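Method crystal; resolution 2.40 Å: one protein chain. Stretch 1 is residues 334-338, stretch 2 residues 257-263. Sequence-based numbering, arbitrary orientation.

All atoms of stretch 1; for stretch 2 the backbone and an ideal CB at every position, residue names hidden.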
ATOM      1  N   GLU A 334      17.391 -10.392 -37.216  1.00 31.81           N
ATOM      2  CA  GLU A 334      17.033 -11.329 -36.144  1.00 32.72           C
ATOM      3  C   GLU A 334      16.668 -10.648 -34.826  1.00 27.11           C
ATOM      4  O   GLU A 334      16.171 -11.302 -33.913  1.00 24.67           O
ATOM      5  CB  GLU A 334      18.206 -12.273 -35.880  1.00 31.66           C
ATOM      6  CG  GLU A 334      19.489 -11.543 -35.491  1.00 37.21           C
ATOM      7  CD  GLU A 334      20.687 -12.467 -35.328  1.00 44.55           C
ATOM      8  OE1 GLU A 334      20.715 -13.248 -34.352  1.00 35.37           O
ATOM      9  OE2 GLU A 334      21.603 -12.409 -36.185  1.00 48.68           O
ATOM     10  N   GLY A 335      16.903  -9.342 -34.741  1.00 23.83           N
ATOM     11  CA  GLY A 335      16.641  -8.606 -33.512  1.00 26.92           C
ATOM     12  C   GLY A 335      15.239  -8.570 -32.931  1.00 27.42           C
ATOM     13  O   GLY A 335      15.054  -8.882 -31.756  1.00 25.49           O
ATOM     14  N   LEU A 336      14.261  -8.183 -33.753  1.00 31.74           N
ATOM     15  CA  LEU A 336      12.860  -8.067 -33.338  1.00 30.65           C
ATOM     16  C   LEU A 336      12.189  -9.339 -32.881  1.00 26.56           C
ATOM     17  O   LEU A 336      12.223 -10.360 -33.573  1.00 24.83           O
ATOM     18  CB  LEU A 336      12.004  -7.475 -34.460  1.00 25.26           C
ATOM     19  CG  LEU A 336      11.446  -6.062 -34.288  1.00 38.20           C
ATOM     20  CD1 LEU A 336      10.550  -5.738 -35.490  1.00 45.90           C
ATOM     21  CD2 LEU A 336      10.659  -5.940 -32.999  1.00 29.53           C
ATOM     22  N   GLU A 337      11.570  -9.250 -31.707  1.00 23.64           N
ATOM     23  CA  GLU A 337      10.832 -10.358 -31.123  1.00 23.61           C
ATOM     24  C   GLU A 337       9.382 -10.194 -31.578  1.00 25.80           C
ATOM     25  O   GLU A 337       8.660  -9.339 -31.062  1.00 30.73           O
ATOM     26  CB  GLU A 337      10.879 -10.309 -29.592  1.00 20.67           C
ATOM     27  CG  GLU A 337      12.257 -10.086 -28.970  1.00 30.25           C
ATOM     28  CD  GLU A 337      12.354 -10.648 -27.548  1.00 30.55           C
ATOM     29  OE1 GLU A 337      11.397 -10.478 -26.761  1.00 35.55           O
ATOM     30  OE2 GLU A 337      13.390 -11.262 -27.215  1.00 23.51           O
ATOM     31  N   LEU A 338       8.963 -11.007 -32.542  1.00 27.47           N
ATOM     32  CA  LEU A 338       7.604 -10.956 -33.083  1.00 26.31           C
ATOM     33  C   LEU A 338       6.590 -11.809 -32.322  1.00 28.01           C
ATOM     34  O   LEU A 338       5.388 -11.534 -32.362  1.00 30.57           O
ATOM     35  CB  LEU A 338       7.608 -11.410 -34.544  1.00 27.20           C
ATOM     36  CG  LEU A 338       7.994 -10.411 -35.631  1.00 28.08           C
ATOM     37  CD1 LEU A 338       9.148  -9.555 -35.167  1.00 34.94           C
ATOM     38  CD2 LEU A 338       8.326 -11.162 -36.903  1.00 24.45           C
ATOM     39  N   UNK A 257       4.500  -3.167 -27.356  1.00 24.39           N
ATOM     40  CA  UNK A 257       5.872  -2.698 -27.211  1.00 24.01           C
ATOM     41  C   UNK A 257       6.891  -3.814 -27.419  1.00 28.59           C
ATOM     42  O   UNK A 257       7.698  -4.114 -26.527  1.00 29.30           O
ATOM     43  CB  UNK A 257       6.065  -2.073 -25.828  1.00 24.01           C
ATOM     44  N   UNK A 258       6.881  -4.443 -28.605  1.00 26.27           N
ATOM     45  CA  UNK A 258       7.843  -5.522 -28.858  1.00 20.25           C
ATOM     46  C   UNK A 258       9.288  -5.074 -28.652  1.00 24.99           C
ATOM     47  O   UNK A 258       9.634  -3.918 -28.906  1.00 26.04           O
ATOM     48  CB  UNK A 258       7.670  -6.052 -30.283  1.00 20.25           C
ATOM     49  N   UNK A 259      10.126  -5.998 -28.189  1.00 32.16           N
ATOM     50  CA  UNK A 259      11.531  -5.706 -27.929  1.00 28.68           C
ATOM     51  C   UNK A 259      12.480  -6.052 -29.074  1.00 27.64           C
ATOM     52  O   UNK A 259      12.309  -7.061 -29.757  1.00 30.22           O
ATOM     53  CB  UNK A 259      11.974  -6.461 -26.674  1.00 28.68           C
ATOM     54  N   UNK A 260      13.486  -5.202 -29.266  1.00 18.28           N
ATOM     55  CA  UNK A 260      14.483  -5.392 -30.307  1.00 20.87           C
ATOM     56  C   UNK A 260      15.830  -5.690 -29.658  1.00 26.91           C
ATOM     57  O   UNK A 260      16.496  -4.790 -29.143  1.00 22.19           O
ATOM     58  CB  UNK A 260      14.572  -4.162 -31.212  1.00 20.87           C
ATOM     59  N   UNK A 261      16.236  -6.955 -29.694  1.00 26.02           N
ATOM     60  CA  UNK A 261      17.487  -7.356 -29.079  1.00 25.61           C
ATOM     61  C   UNK A 261      18.724  -7.053 -29.903  1.00 26.24           C
ATOM     62  O   UNK A 261      19.310  -7.945 -30.508  1.00 30.16           O
ATOM     63  CB  UNK A 261      17.443  -8.856 -28.781  1.00 25.61           C
ATOM     64  N   UNK A 262      19.110  -5.786 -29.935  1.00 23.78           N
ATOM     65  CA  UNK A 262      20.303  -5.370 -30.655  1.00 27.09           C
ATOM     66  C   UNK A 262      21.095  -4.436 -29.746  1.00 30.68           C
ATOM     67  O   UNK A 262      20.512  -3.632 -29.016  1.00 28.33           O
ATOM     68  CB  UNK A 262      19.949  -4.691 -31.980  1.00 27.09           C
ATOM     69  N   UNK A 263      22.419  -4.566 -29.788  1.00 26.73           N
ATOM     70  CA  UNK A 263      23.324  -3.777 -28.961  1.00 34.12           C
ATOM     71  C   UNK A 263      22.830  -2.382 -28.621  1.00 35.57           C
ATOM     72  O   UNK A 263      22.502  -1.598 -29.504  1.00 42.41           O
ATOM     73  CB  UNK A 263      24.677  -3.661 -29.667  1.00 34.12           C
TER

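Position 257 lies beyond the reach of stretch 1. Its ideal CB has no atom of that stretch within 5.5 Å, so almost any side chain would fit as far as this contact goes. The deposited residue is Phe257, which makes no contact here.

Position 258 points its CA-to-CB bond toward stretch 1. The ideal CB lies 3.5 Å from Glu337 O and 4.0 Å from Leu336 CD2. A compact apolar side chain would suit the leucine methyl. Phi is -56° and psi 147°, which proline accepts, but many other residues do too. The deposited residue is Pro258. Its CB packs 4.1 Å from Leu336 CD2 and lies 3.7 Å from Glu337 O.

Position 259 offers its backbone first. Its O accepts a hydrogen bond from Glu337 N at 3.0 Å, which asks nothing of the side chain. CA-to-CB points sideways, and the ideal CB is 4.1 Å from Glu337 OE1. A polar or basic side chain would suit the nearby carboxylate, and a long one could run past it. The deposited residue is Arg259. Its charged end turns to position 261 of its own stretch.

Position 260 is bridged to Leu336, with the two CA atoms 4.4 Å apart. CA-to-CB points sideways. The nearest features are Leu336 CD2, 4.7 Å from the ideal CB, and Gly335 O at 4.8 Å. Leucine, isoleucine, valine or methionine would all be reasonable. The deposited residue is Leu260. Its end comes nearer than its CB: CD1 is 3.7 Å from Leu336 CG and 3.5 Å from Gly335 C. An ideal CB on Gly335 would clash with Leu260 CD1, 3.0 Å away.

Position 261 gives its N to Gly335 O, a hydrogen bond of 3.1 Å. With the bond at position 259, it flanks the single bridge. The ideal CB lies 5.0 Å from Glu337 OE2. That carboxylate would favour a basic or neutral polar group. The deposited residue is Asp261, a less expected choice. Its OD2 lies 2.6 Å from Glu337 OE2, and the coordinates do not settle whether a proton is shared. Its OD1 forms a salt bridge with Arg259 NE, 2.9 Å away, and also accepts from Arg259 NH2.

Position 262 points sideways, and Gly335 CA is 5.3 Å from its ideal CB. A medium or large apolar side chain could cover the glycine. The deposited residue is Leu262, with CG 4.1 Å from Gly335 CA.

Position 263 is out of reach. It is Leu263.

Stretch 2, residues 257-263: FPRLDLL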
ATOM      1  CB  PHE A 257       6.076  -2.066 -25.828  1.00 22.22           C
ATOM      2  CG  PHE A 257       5.066  -1.004 -25.489  1.00 17.36           C
ATOM      3  CD1 PHE A 257       3.791  -1.353 -25.047  1.00 20.36           C
ATOM      4  CD2 PHE A 257       5.393   0.345 -25.587  1.00 12.91           C
ATOM      5  CE1 PHE A 257       2.860  -0.373 -24.700  1.00 15.67           C
ATOM      6  CE2 PHE A 257       4.470   1.333 -25.244  1.00 12.84           C
ATOM      7  CZ  PHE A 257       3.200   0.973 -24.797  1.00 14.98           C
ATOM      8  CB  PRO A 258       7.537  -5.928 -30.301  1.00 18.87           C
ATOM      9  CG  PRO A 258       6.964  -4.687 -30.905  1.00 20.02           C
ATOM     10  CD  PRO A 258       6.092  -4.136 -29.810  1.00 18.07           C
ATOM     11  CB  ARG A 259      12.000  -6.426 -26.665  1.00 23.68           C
ATOM     12  CG  ARG A 259      13.476  -6.215 -26.424  1.00 29.66           C
ATOM     13  CD  ARG A 259      13.870  -6.408 -24.987  1.00 31.89           C
ATOM     14  NE  ARG A 259      15.277  -6.662 -24.936  1.00 46.21           N
ATOM     15  CZ  ARG A 259      16.301  -6.049 -24.351  1.00 40.46           C
ATOM     16  NH1 ARG A 259      16.253  -4.954 -23.601  1.00 45.21           N
ATOM     17  NH2 ARG A 259      17.458  -6.626 -24.589  1.00 38.41           N
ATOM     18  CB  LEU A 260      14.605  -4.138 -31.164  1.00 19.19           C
ATOM     19  CG  LEU A 260      15.561  -4.258 -32.355  1.00 16.36           C
ATOM     20  CD1 LEU A 260      14.917  -5.085 -33.465  1.00  9.70           C
ATOM     21  CD2 LEU A 260      15.898  -2.870 -32.862  1.00 16.42           C
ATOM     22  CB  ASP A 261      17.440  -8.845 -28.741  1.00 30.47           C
ATOM     23  CG  ASP A 261      16.411  -9.163 -27.675  1.00 29.22           C
ATOM     24  OD1 ASP A 261      16.569  -8.697 -26.532  1.00 30.01           O
ATOM     25  OD2 ASP A 261      15.439  -9.876 -27.980  1.00 38.18           O
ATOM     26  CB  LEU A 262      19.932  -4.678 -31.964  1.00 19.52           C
ATOM     27  CG  LEU A 262      19.454  -5.638 -33.056  1.00 28.43           C
ATOM     28  CD1 LEU A 262      18.953  -4.864 -34.246  1.00 31.34           C
ATOM     29  CD2 LEU A 262      20.599  -6.549 -33.464  1.00 28.55           C
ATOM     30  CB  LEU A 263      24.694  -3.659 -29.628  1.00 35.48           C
ATOM     31  CG  LEU A 263      25.783  -3.000 -28.773  1.00 42.40           C
ATOM     32  CD1 LEU A 263      25.974  -3.816 -27.500  1.00 40.53           C
ATOM     33  CD2 LEU A 263      27.111  -2.938 -29.553  1.00 48.73           C
TER
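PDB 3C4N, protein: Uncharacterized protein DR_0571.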